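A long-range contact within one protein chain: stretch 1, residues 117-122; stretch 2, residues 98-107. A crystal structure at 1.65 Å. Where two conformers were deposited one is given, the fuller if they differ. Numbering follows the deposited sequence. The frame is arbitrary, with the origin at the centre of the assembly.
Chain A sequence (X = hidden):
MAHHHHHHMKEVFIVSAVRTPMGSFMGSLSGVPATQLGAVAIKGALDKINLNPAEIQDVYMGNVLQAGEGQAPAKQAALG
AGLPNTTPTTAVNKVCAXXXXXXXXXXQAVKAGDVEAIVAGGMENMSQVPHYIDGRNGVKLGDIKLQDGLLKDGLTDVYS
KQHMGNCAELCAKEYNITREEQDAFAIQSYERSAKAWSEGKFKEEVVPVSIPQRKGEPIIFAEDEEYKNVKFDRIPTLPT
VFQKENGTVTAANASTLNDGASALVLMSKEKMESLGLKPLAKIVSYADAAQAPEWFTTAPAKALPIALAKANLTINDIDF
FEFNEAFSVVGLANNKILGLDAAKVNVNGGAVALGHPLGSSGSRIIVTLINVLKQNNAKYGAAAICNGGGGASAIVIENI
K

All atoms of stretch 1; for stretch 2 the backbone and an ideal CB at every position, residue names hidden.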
# COMPACT_ATOMS: atom_id res chain seq x y z
N ALA A 117 -0.08 10.93 16.86
CA ALA A 117 -1.46 10.49 16.66
C ALA A 117 -1.61 10.12 15.20
O ALA A 117 -1.18 10.88 14.33
CB ALA A 117 -2.48 11.57 17.04
N ILE A 118 -2.21 8.96 14.94
CA ILE A 118 -2.26 8.41 13.59
C ILE A 118 -3.51 7.54 13.46
O ILE A 118 -3.93 6.89 14.43
CB ILE A 118 -0.95 7.64 13.29
CG1 ILE A 118 -0.96 7.06 11.86
CG2 ILE A 118 -0.67 6.55 14.32
CD1 ILE A 118 0.46 6.64 11.39
N VAL A 119 -4.12 7.57 12.28
CA VAL A 119 -5.28 6.72 11.96
C VAL A 119 -4.79 5.52 11.17
O VAL A 119 -3.99 5.67 10.24
CB VAL A 119 -6.34 7.50 11.15
CG1 VAL A 119 -7.35 6.53 10.51
CG2 VAL A 119 -7.04 8.56 12.02
N ALA A 120 -5.28 4.33 11.54
CA ALA A 120 -4.97 3.13 10.76
C ALA A 120 -6.23 2.29 10.64
O ALA A 120 -6.99 2.15 11.60
CB ALA A 120 -3.84 2.30 11.39
N GLY A 121 -6.43 1.69 9.47
CA GLY A 121 -7.61 0.87 9.27
C GLY A 121 -7.60 0.23 7.90
O GLY A 121 -6.54 -0.05 7.35
N GLY A 122 -8.79 -0.01 7.35
CA GLY A 122 -8.88 -0.67 6.06
C GLY A 122 -10.27 -0.52 5.50
O GLY A 122 -11.22 -0.17 6.21
N UNK A 98 -3.98 -6.63 5.07
CA UNK A 98 -3.76 -5.20 4.86
C UNK A 98 -4.17 -4.33 6.05
O UNK A 98 -3.42 -3.45 6.45
CB UNK A 98 -4.53 -4.75 3.62
N UNK A 99 -5.38 -4.52 6.58
CA UNK A 99 -5.81 -3.65 7.67
C UNK A 99 -4.99 -3.84 8.93
O UNK A 99 -4.77 -2.89 9.69
CB UNK A 99 -7.29 -3.89 7.98
N UNK A 100 -4.53 -5.07 9.18
CA UNK A 100 -3.68 -5.27 10.35
C UNK A 100 -2.29 -4.69 10.11
O UNK A 100 -1.71 -4.07 11.02
CB UNK A 100 -3.58 -6.76 10.69
N UNK A 101 -1.75 -4.87 8.90
CA UNK A 101 -0.45 -4.30 8.57
C UNK A 101 -0.48 -2.78 8.67
O UNK A 101 0.49 -2.16 9.11
CB UNK A 101 -0.02 -4.73 7.17
N UNK A 102 -1.61 -2.17 8.28
CA UNK A 102 -1.75 -0.72 8.45
C UNK A 102 -1.59 -0.32 9.92
O UNK A 102 -0.89 0.65 10.24
CB UNK A 102 -3.11 -0.25 7.92
N UNK A 103 -2.26 -1.05 10.82
CA UNK A 103 -2.15 -0.75 12.25
C UNK A 103 -0.72 -0.95 12.74
O UNK A 103 -0.19 -0.14 13.51
CB UNK A 103 -3.11 -1.63 13.06
N UNK A 104 -0.06 -2.04 12.31
CA UNK A 104 1.31 -2.30 12.72
C UNK A 104 2.27 -1.21 12.24
O UNK A 104 3.12 -0.73 13.00
CB UNK A 104 1.76 -3.66 12.19
N UNK A 105 2.16 -0.83 10.96
CA UNK A 105 3.00 0.24 10.42
C UNK A 105 2.76 1.55 11.14
O UNK A 105 3.69 2.32 11.37
CB UNK A 105 2.74 0.42 8.92
N UNK A 106 1.51 1.82 11.49
CA UNK A 106 1.21 3.04 12.23
C UNK A 106 1.83 3.00 13.62
O UNK A 106 2.36 4.01 14.11
CB UNK A 106 -0.30 3.24 12.33
N UNK A 107 1.78 1.83 14.28
CA UNK A 107 2.44 1.70 15.58
C UNK A 107 3.94 1.93 15.45
O UNK A 107 4.56 2.57 16.32
CB UNK A 107 2.17 0.32 16.18

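Residues 98-107 form a helix that runs nearly antiparallel to the strand 117-122, at 165° between their N-to-C directions, with the axes 6.5 Å apart at closest approach. The strand offers the helix the methyl of A120, the end of I118 and, at G121 and G122, bare backbone. No hydrogen bond crosses between the two, so the fit rests on shape and apolar contact.

At position 98 the CA-to-CB bond points sideways, and an ideal CB finds nothing of the strand within 5.5 Å; the strand sets little limit, and polar or apolar side chains would do. The residue is S98, in the m rotamer, its OG hydrogen-bonded elsewhere in the structure.

Position 99 lies beside the two glycines, G121 and G122. Its phi/psi of -67/-33 is ordinary for a helix and does not require glycine. An ideal CB would point sideways, 4.0 Å from G121 O and 4.1 Å from the CA of G122, so alanine or serine would also be plausible. The deposited residue is G99, whose CA packs 3.7 Å from G121 O.

At 100 the CA-to-CB bond points away from the strand, and 101 is out of its reach, so stretch 1 selects neither; long side chains are possible at both. They are M100 and K101, the latter with its NZ hydrogen-bonded elsewhere in the structure.

Position 102 faces the strand directly. Its ideal CB already sits 3.5 Å from G121 O and 4.4 Å from A120 CB, which favours a small residue such as alanine, with serine or glycine as alternatives. A102 supplies a methyl that rests against the carbonyl, its CB 3.5 Å from G121 O, while its own backbone O lies 3.6 Å from A120 CB.

At position 103 the CA lies 5.0 Å from A120 CA, the nearest CA pair across the two stretches, but the CA-to-CB bond points sideways. A side chain here can pass along the flank of the alanine methyl, so valine, isoleucine, alanine or threonine would suit. V103 adopts the t rotamer and brings CG2 to 3.8 Å from A120 CB; the backbone is closer still, with V103 CA 3.6 Å from A120 CB.

Positions 104 and 105 carry no contact with the strand: CA-to-CB points away at the first and sideways at the second, leaving room for large side chains. Both are methionines, and the end of M105 leads away from stretch 1.

Position 106, one helical turn beyond 102, again points toward the strand. Its ideal CB is 3.6 Å from I118 CD1 and 3.8 Å from A120 CB, an apolar setting in which alanine fits well and glycine would leave the methyl's place unfilled. A106 has the largest area covered by the strand among the helix residues, its single CB touching both I118 CD1 and A120 CB at those distances.

At 107 the CA-to-CB bond points away, and many residues would serve; A107 makes no contact with the strand.

Stretch 2 98-107: SGMKAVMMAA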
# COMPACT_ATOMS: atom_id res chain seq x y z
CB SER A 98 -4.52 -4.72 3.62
OG SER A 98 -4.01 -5.35 2.46
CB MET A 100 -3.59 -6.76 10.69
CG MET A 100 -2.77 -7.01 11.98
SD MET A 100 -2.82 -8.71 12.56
CE MET A 100 -4.54 -8.87 13.06
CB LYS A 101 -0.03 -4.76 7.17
CG LYS A 101 1.39 -4.33 6.76
CD LYS A 101 2.46 -4.90 7.71
CE LYS A 101 3.87 -4.64 7.14
NZ LYS A 101 4.91 -5.23 8.04
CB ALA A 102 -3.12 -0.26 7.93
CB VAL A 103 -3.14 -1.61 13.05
CG1 VAL A 103 -2.85 -1.49 14.56
CG2 VAL A 103 -4.58 -1.20 12.72
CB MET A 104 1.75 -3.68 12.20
CG MET A 104 0.94 -4.81 12.82
SD MET A 104 1.10 -6.37 11.89
CE MET A 104 2.87 -6.56 11.81
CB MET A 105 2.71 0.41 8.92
CG MET A 105 3.17 -0.77 8.08
SD MET A 105 2.52 -0.71 6.40
CE MET A 105 4.06 -0.83 5.45
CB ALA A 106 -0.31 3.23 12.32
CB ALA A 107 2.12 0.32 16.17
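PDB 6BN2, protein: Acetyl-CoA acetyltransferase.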